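Local coordinates for alpha-1,3-glucanase (Paenibacillus glycanilyticus, PDB 6K0P), which hydrolyses alpha-1,3-glucan as a glycoside hydrolase of family 87 and binds the disaccharide nigerose, at residues V296-I301 and N318-N323; N342-N347 and N373-L378; N397-L402 and T432-A437. The protein carries 1 engineered substitution. One frame throughout, in Å; residues are numbered along the deposited sequence.

Contact 1 of 3, residues V296-I301 and N318-N323; sequences VTVQNI and NTFKNN
Asn323 reaches across to segment 296-301 and grips its backbone with both ends of one amide. Its CB lies against Ile301 O, and CG sits anti to its own carbonyl carbon (chi1 -59°), beside the backbone N. From there OD1 accepts from Ile301 N at 2.9 Å, in the plane of the amide carbonyl, and also touches Ile301 CG1. ND2 donates to Val298 O at 3.0 Å, a nearly straight bond that reaches this oxygen from above its carbonyl plane. Val298 O is thus held twice, because Lys321 N also donates to it, at 3.0 Å, in the parallel strand pairing of 297-299 with 319-321. Asparagine suits this place: one short side chain offers both a donor and an acceptor where the chain turns at Asn300 and the regular pairing breaks. At the other end Asn318 OD1 accepts from Val296 N on a lone pair, at 2.9 Å.

Between these amides Val298 lies beside Phe320, and its CG2 makes an off-centre CH-pi contact, 4.2 Å from the Phe320 centroid, on a buried side that Leu309 also lines. On the opposite face Gln299 runs alongside the extended Lys321, and one water joins Gln299 NE2 to Asn322 ND2, while Asn322 OD1 accepts from Asn346 ND2. The chemistry implies a division of labour: apolar groups pack within, water bridges polar ones outside, and buried asparagines satisfy backbone groups at the strand ends.

Contact 2 of 3, residues N342-N347 and N373-L378; sequences NVIDNN and NKYTNL
Ile344 lays its CG1 over one face of the Tyr375 ring, offset toward the rim, with CG1 4.0 Å from the ring centroid and 14° off the normal. CG1 stands anti to the carbonyl carbon of Ile344 (chi1 -50°), while CG2, on the other branch, approaches Leu378 CD2. Tyrosine can fill this buried position because its OH has a partner, Ala358 O, within the fold. Along these side chains strands 343-345 and 374-376 run parallel, and Ile344 bonds to both neighbours of Tyr375: its N to Lys374 O at 2.9 Å and its O to Thr376 N.

This is one step of a right-handed parallel beta-helix, the fold of the pectate lyase-like clan. Asn342 and Asn373 repeat the asparagine at the same position of successive coils, their amides side by side and nearly coplanar. Asn373 OD1 accepts from Asn342 ND2 in its carbonyl plane, at 3.0 Å, and from Asn342 N above that plane; Asn342 OD1 accepts in turn from Asn318 N.

On the face turned away from the tyrosine, Asp345 OD1 receives two donors. Asn377 ND2 comes to its syn lone pair at 2.8 Å, and Thr376 OG1 arrives from above the carboxylate plane at 2.7 Å. An alanine in place of Asp345 would probably leave Asn377 ND2 without this acceptor and the Thr376 hydroxyl freer to turn. Asn377 OD1 meanwhile takes a hydrogen bond from Asn401 of the following coil.

Contact 3 of 3, residues N397-L402 and T432-A437; sequences NLFQNL and TVIDGA
Leu398 pushes its CD1 methyl against the flank of Val433 on the outer face, 3.7 Å from CG1 and almost as near CB. The branched valine offers a broad shoulder, and the longer leucine crosses it obliquely. On the buried face the bumps are larger. Phe399 turns the edge of its ring to Val433 O, with CD1 3.6 Å from that oxygen, while CE1 nears the CG2 methyl of Thr432; Val391 and Leu359 also touch this ring. Farther along, the CB atoms of Leu402 and Ala437 meet at 4.0 Å, the small alanine giving a close, shallow contact. Just before Ala437 the chain turns a corner at Gly436, whose backbone angles (phi 88°, psi 93°) would jam a CB against the preceding carbonyl oxygen; Gly436 O accepts from Leu402 N at 2.8 Å. Beside the leucine-valine pair Gln400 CG, anti to its backbone N (chi1 -176°), rests 3.3 Å from Asp435 O, and NE2 donates to Asp435 OD2 at 3.0 Å from above the carboxylate plane. Asp435 OD1 is bonded to Asn481. Phe399, Ile434, Leu402 and Ala437 facing the interior, a mixed outer face and a corner between successive faces are typical of the parallel beta-helix.

The three contacts follow one another along a single face of the beta-helix. Contacts 1 and 2 have centres about 10 Å apart and join through neighbouring strands: Asn318 O lies 2.8 Å from Val343 N, a probable hydrogen bond. Contacts 2 and 3 are equally spaced, joined by the probable bond between Tyr375 N and Leu398 O at 2.8 Å, while the Tyr375 and Phe399 rings meet inside. Contacts 1 and 3 do not touch; their nearest atoms are about 11 Å apart. One sugar pocket includes Val307, Trp311, Ala330 and Tyr422; the side chains of Phe320 and Tyr375 stay about 14 and 13 Å from a bound glucose unit, too far to touch it.

Contact 1 of 3, residues V296-I301 and N318-N323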
# COMPACT_ATOMS: atom_id res chain seq x y z
N VAL A 296 -1.86 21.78 2.63
CA VAL A 296 -2.17 21.31 1.28
C VAL A 296 -3.15 20.15 1.37
O VAL A 296 -3.03 19.30 2.27
CB VAL A 296 -0.88 20.90 0.54
CG1 VAL A 296 -1.18 20.16 -0.77
CG2 VAL A 296 0.00 22.13 0.27
N THR A 297 -4.12 20.10 0.46
CA THR A 297 -5.10 19.02 0.40
C THR A 297 -4.92 18.28 -0.92
O THR A 297 -4.89 18.90 -1.99
CB THR A 297 -6.52 19.57 0.51
OG1 THR A 297 -6.69 20.17 1.80
CG2 THR A 297 -7.54 18.46 0.34
N VAL A 298 -4.80 16.96 -0.83
CA VAL A 298 -4.73 16.08 -1.98
C VAL A 298 -5.88 15.10 -1.81
O VAL A 298 -5.89 14.30 -0.86
CB VAL A 298 -3.39 15.34 -2.04
CG1 VAL A 298 -3.38 14.31 -3.16
CG2 VAL A 298 -2.25 16.35 -2.20
N GLN A 299 -6.88 15.19 -2.69
CA GLN A 299 -8.15 14.51 -2.43
C GLN A 299 -8.70 13.83 -3.67
O GLN A 299 -8.77 14.44 -4.74
CB GLN A 299 -9.19 15.50 -1.89
CG GLN A 299 -10.49 14.83 -1.47
CD GLN A 299 -11.29 15.67 -0.50
OE1 GLN A 299 -10.75 16.54 0.19
NE2 GLN A 299 -12.59 15.42 -0.43
N ASN A 300 -9.14 12.58 -3.52
CA ASN A 300 -9.79 11.85 -4.62
C ASN A 300 -8.91 11.82 -5.87
O ASN A 300 -9.37 12.06 -6.99
CB ASN A 300 -11.18 12.43 -4.92
CG ASN A 300 -11.98 11.57 -5.90
OD1 ASN A 300 -11.89 10.33 -5.90
ND2 ASN A 300 -12.76 12.24 -6.75
N ILE A 301 -7.62 11.54 -5.68
CA ILE A 301 -6.75 11.28 -6.81
C ILE A 301 -6.34 9.81 -6.80
O ILE A 301 -6.31 9.14 -5.76
CB ILE A 301 -5.54 12.23 -6.96
CG1 ILE A 301 -4.46 11.94 -5.94
CG2 ILE A 301 -6.00 13.71 -6.89
CD1 ILE A 301 -3.15 12.63 -6.29
N ASN A 318 -1.29 18.97 6.55
CA ASN A 318 -1.77 18.58 5.23
C ASN A 318 -2.84 17.51 5.34
O ASN A 318 -2.96 16.82 6.36
CB ASN A 318 -0.61 18.08 4.36
CG ASN A 318 0.50 19.10 4.27
OD1 ASN A 318 0.31 20.16 3.66
ND2 ASN A 318 1.64 18.82 4.88
N THR A 319 -3.62 17.36 4.28
CA THR A 319 -4.72 16.41 4.24
C THR A 319 -4.60 15.60 2.96
O THR A 319 -4.60 16.16 1.86
CB THR A 319 -6.07 17.12 4.29
OG1 THR A 319 -6.19 17.83 5.53
CG2 THR A 319 -7.21 16.12 4.17
N PHE A 320 -4.46 14.28 3.11
CA PHE A 320 -4.53 13.33 2.00
C PHE A 320 -5.77 12.49 2.27
O PHE A 320 -5.80 11.74 3.24
CB PHE A 320 -3.28 12.45 1.96
CG PHE A 320 -2.08 13.15 1.40
CD1 PHE A 320 -1.36 14.05 2.18
CD2 PHE A 320 -1.66 12.91 0.09
CE1 PHE A 320 -0.24 14.70 1.66
CE2 PHE A 320 -0.54 13.56 -0.43
CZ PHE A 320 0.17 14.45 0.36
N LYS A 321 -6.79 12.62 1.43
CA LYS A 321 -8.09 12.02 1.70
C LYS A 321 -8.67 11.41 0.43
O LYS A 321 -8.58 12.01 -0.64
CB LYS A 321 -9.05 13.07 2.28
CG LYS A 321 -10.46 12.60 2.61
CD LYS A 321 -11.28 13.82 3.05
CE LYS A 321 -12.67 13.42 3.51
NZ LYS A 321 -13.47 14.61 3.90
N ASN A 322 -9.26 10.22 0.56
CA ASN A 322 -10.04 9.58 -0.51
C ASN A 322 -9.20 9.21 -1.73
O ASN A 322 -9.72 9.10 -2.84
CB ASN A 322 -11.25 10.42 -0.94
CG ASN A 322 -12.21 10.69 0.19
OD1 ASN A 322 -12.24 9.97 1.20
ND2 ASN A 322 -13.03 11.72 0.02
N ASN A 323 -7.90 8.99 -1.54
CA ASN A 323 -7.01 8.72 -2.66
C ASN A 323 -6.83 7.22 -2.87
O ASN A 323 -7.07 6.40 -1.97
CB ASN A 323 -5.64 9.37 -2.44
CG ASN A 323 -5.74 10.87 -2.28
OD1 ASN A 323 -6.23 11.56 -3.16
ND2 ASN A 323 -5.29 11.39 -1.14
O HOH W 1 -13.66 13.28 -2.41
O HOH W 2 -14.40 16.13 2.23
O HOH W 3 -10.47 8.12 -5.28

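Contact 2 of 3, residues N342-N347 and N373-L378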
# COMPACT_ATOMS: atom_id res chain seq x y z
N ASN A 342 -0.76 16.06 10.40
CA ASN A 342 -1.32 15.72 9.11
C ASN A 342 -2.51 14.79 9.27
O ASN A 342 -2.60 14.00 10.22
CB ASN A 342 -0.26 15.06 8.22
CG ASN A 342 0.88 15.99 7.91
OD1 ASN A 342 0.74 16.91 7.09
ND2 ASN A 342 2.01 15.79 8.56
N VAL A 343 -3.42 14.87 8.31
CA VAL A 343 -4.61 14.04 8.24
C VAL A 343 -4.46 13.14 7.02
O VAL A 343 -4.56 13.61 5.88
CB VAL A 343 -5.88 14.90 8.16
CG1 VAL A 343 -7.11 14.04 7.91
CG2 VAL A 343 -6.03 15.70 9.45
N ILE A 344 -4.17 11.86 7.25
CA ILE A 344 -4.07 10.87 6.19
C ILE A 344 -5.27 9.95 6.37
O ILE A 344 -5.23 9.00 7.16
CB ILE A 344 -2.74 10.09 6.27
CG1 ILE A 344 -1.56 11.06 6.39
CG2 ILE A 344 -2.57 9.14 5.08
CD1 ILE A 344 -1.44 12.04 5.25
N ASP A 345 -6.37 10.24 5.66
CA ASP A 345 -7.67 9.66 5.97
C ASP A 345 -8.31 9.04 4.74
O ASP A 345 -8.39 9.68 3.69
CB ASP A 345 -8.60 10.74 6.51
CG ASP A 345 -9.97 10.20 6.84
OD1 ASP A 345 -10.04 9.15 7.51
OD2 ASP A 345 -10.97 10.84 6.45
N ASN A 346 -8.78 7.81 4.88
CA ASN A 346 -9.65 7.20 3.88
C ASN A 346 -8.95 7.05 2.53
O ASN A 346 -9.48 7.41 1.48
CB ASN A 346 -10.99 7.94 3.73
CG ASN A 346 -12.10 7.02 3.30
OD1 ASN A 346 -12.42 6.06 4.01
ND2 ASN A 346 -12.68 7.27 2.13
N ASN A 347 -7.74 6.49 2.58
CA ASN A 347 -6.96 6.21 1.39
C ASN A 347 -6.79 4.70 1.24
O ASN A 347 -6.69 3.96 2.22
CB ASN A 347 -5.58 6.86 1.49
CG ASN A 347 -5.68 8.36 1.66
OD1 ASN A 347 -6.03 9.07 0.73
ND2 ASN A 347 -5.36 8.85 2.85
N ASN A 373 -0.11 13.36 14.19
CA ASN A 373 -0.63 12.86 12.92
C ASN A 373 -1.74 11.86 13.16
O ASN A 373 -1.79 11.17 14.19
CB ASN A 373 0.50 12.20 12.13
CG ASN A 373 1.58 13.19 11.74
OD1 ASN A 373 1.39 14.00 10.84
ND2 ASN A 373 2.72 13.13 12.42
N LYS A 374 -2.67 11.80 12.21
CA LYS A 374 -3.81 10.90 12.28
C LYS A 374 -3.87 10.15 10.96
O LYS A 374 -4.17 10.74 9.92
CB LYS A 374 -5.11 11.66 12.56
CG LYS A 374 -5.13 12.30 13.96
CD LYS A 374 -6.41 13.07 14.19
CE LYS A 374 -6.41 13.74 15.56
NZ LYS A 374 -6.27 12.75 16.67
N TYR A 375 -3.56 8.85 11.01
CA TYR A 375 -3.61 7.95 9.86
C TYR A 375 -4.85 7.09 10.11
O TYR A 375 -4.81 6.17 10.93
CB TYR A 375 -2.35 7.09 9.83
CG TYR A 375 -1.08 7.74 9.29
CD1 TYR A 375 -0.60 8.95 9.79
CD2 TYR A 375 -0.33 7.10 8.31
CE1 TYR A 375 0.58 9.52 9.30
CE2 TYR A 375 0.85 7.66 7.83
CZ TYR A 375 1.30 8.87 8.32
OH TYR A 375 2.46 9.42 7.83
N THR A 376 -5.95 7.40 9.43
CA THR A 376 -7.25 6.85 9.78
C THR A 376 -7.94 6.27 8.55
O THR A 376 -7.83 6.81 7.45
CB THR A 376 -8.16 7.90 10.43
OG1 THR A 376 -8.31 9.02 9.54
CG2 THR A 376 -7.58 8.39 11.75
N ASN A 377 -8.68 5.17 8.76
CA ASN A 377 -9.50 4.59 7.70
C ASN A 377 -8.65 4.29 6.47
O ASN A 377 -8.92 4.74 5.36
CB ASN A 377 -10.69 5.50 7.36
CG ASN A 377 -11.49 5.91 8.58
OD1 ASN A 377 -11.93 5.06 9.35
ND2 ASN A 377 -11.66 7.21 8.78
N LEU A 378 -7.59 3.51 6.68
CA LEU A 378 -6.61 3.24 5.63
C LEU A 378 -6.62 1.76 5.27
O LEU A 378 -6.69 0.90 6.16
CB LEU A 378 -5.21 3.64 6.08
CG LEU A 378 -4.98 5.11 6.47
CD1 LEU A 378 -3.51 5.34 6.81
CD2 LEU A 378 -5.42 6.05 5.34

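Contact 3 of 3, residues N397-L402 and T432-A437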
# COMPACT_ATOMS: atom_id res chain seq x y z
N ASN A 397 0.93 10.00 17.87
CA ASN A 397 0.45 9.71 16.53
C ASN A 397 -0.54 8.56 16.58
O ASN A 397 -0.35 7.60 17.33
CB ASN A 397 1.60 9.36 15.60
CG ASN A 397 2.52 10.53 15.38
OD1 ASN A 397 2.11 11.57 14.86
ND2 ASN A 397 3.78 10.38 15.77
N LEU A 398 -1.61 8.67 15.79
CA LEU A 398 -2.72 7.73 15.82
C LEU A 398 -2.84 7.02 14.48
O LEU A 398 -2.80 7.67 13.43
CB LEU A 398 -4.02 8.47 16.11
CG LEU A 398 -5.31 7.66 16.07
CD1 LEU A 398 -5.35 6.58 17.16
CD2 LEU A 398 -6.50 8.60 16.18
N PHE A 399 -2.98 5.69 14.52
CA PHE A 399 -3.25 4.86 13.35
C PHE A 399 -4.52 4.09 13.69
O PHE A 399 -4.49 3.21 14.56
CB PHE A 399 -2.08 3.92 13.10
CG PHE A 399 -0.77 4.64 12.86
CD1 PHE A 399 -0.03 5.15 13.91
CD2 PHE A 399 -0.28 4.80 11.56
CE1 PHE A 399 1.16 5.82 13.68
CE2 PHE A 399 0.91 5.47 11.33
CZ PHE A 399 1.64 5.98 12.39
N GLN A 400 -5.63 4.42 13.04
CA GLN A 400 -6.94 3.98 13.49
C GLN A 400 -7.78 3.49 12.33
O GLN A 400 -7.84 4.13 11.28
CB GLN A 400 -7.66 5.13 14.19
CG GLN A 400 -8.99 4.77 14.80
CD GLN A 400 -9.56 5.94 15.58
OE1 GLN A 400 -9.87 6.99 15.01
NE2 GLN A 400 -9.65 5.79 16.90
N ASN A 401 -8.45 2.35 12.53
CA ASN A 401 -9.31 1.71 11.53
C ASN A 401 -8.53 1.37 10.26
O ASN A 401 -8.72 1.96 9.19
CB ASN A 401 -10.58 2.50 11.23
CG ASN A 401 -11.55 1.70 10.40
OD1 ASN A 401 -11.59 0.48 10.52
ND2 ASN A 401 -12.33 2.36 9.55
N LEU A 402 -7.67 0.37 10.40
CA LEU A 402 -6.75 -0.04 9.35
C LEU A 402 -7.13 -1.42 8.83
O LEU A 402 -7.57 -2.28 9.59
CB LEU A 402 -5.32 -0.15 9.88
CG LEU A 402 -4.79 1.01 10.72
CD1 LEU A 402 -3.39 0.68 11.24
CD2 LEU A 402 -4.78 2.28 9.87
N THR A 432 1.98 6.31 20.83
CA THR A 432 1.73 5.95 19.44
C THR A 432 0.69 4.85 19.50
O THR A 432 0.91 3.82 20.14
CB THR A 432 3.02 5.45 18.80
OG1 THR A 432 3.99 6.51 18.80
CG2 THR A 432 2.77 4.96 17.37
N VAL A 433 -0.46 5.09 18.87
CA VAL A 433 -1.64 4.25 19.07
C VAL A 433 -2.01 3.57 17.76
O VAL A 433 -2.15 4.23 16.73
CB VAL A 433 -2.84 5.08 19.58
CG1 VAL A 433 -4.08 4.19 19.72
CG2 VAL A 433 -2.50 5.76 20.90
N ILE A 434 -2.15 2.25 17.82
CA ILE A 434 -2.78 1.46 16.77
C ILE A 434 -4.11 1.01 17.34
O ILE A 434 -4.15 0.26 18.33
CB ILE A 434 -1.90 0.27 16.36
CG1 ILE A 434 -0.68 0.73 15.54
CG2 ILE A 434 -2.72 -0.72 15.53
CD1 ILE A 434 0.42 1.42 16.33
N ASP A 435 -5.22 1.48 16.77
CA ASP A 435 -6.54 1.26 17.35
C ASP A 435 -7.51 0.84 16.25
O ASP A 435 -7.96 1.68 15.46
CB ASP A 435 -7.05 2.53 18.04
CG ASP A 435 -8.49 2.41 18.52
OD1 ASP A 435 -9.00 1.28 18.67
OD2 ASP A 435 -9.12 3.46 18.74
N GLY A 436 -7.85 -0.45 16.22
CA GLY A 436 -8.79 -0.94 15.23
C GLY A 436 -8.08 -1.33 13.95
O GLY A 436 -7.84 -0.48 13.09
N ALA A 437 -7.71 -2.59 13.83
CA ALA A 437 -6.98 -3.02 12.64
C ALA A 437 -7.30 -4.48 12.36
O ALA A 437 -7.43 -5.28 13.28
CB ALA A 437 -5.47 -2.85 12.83
O HOH W 4 4.68 7.87 16.51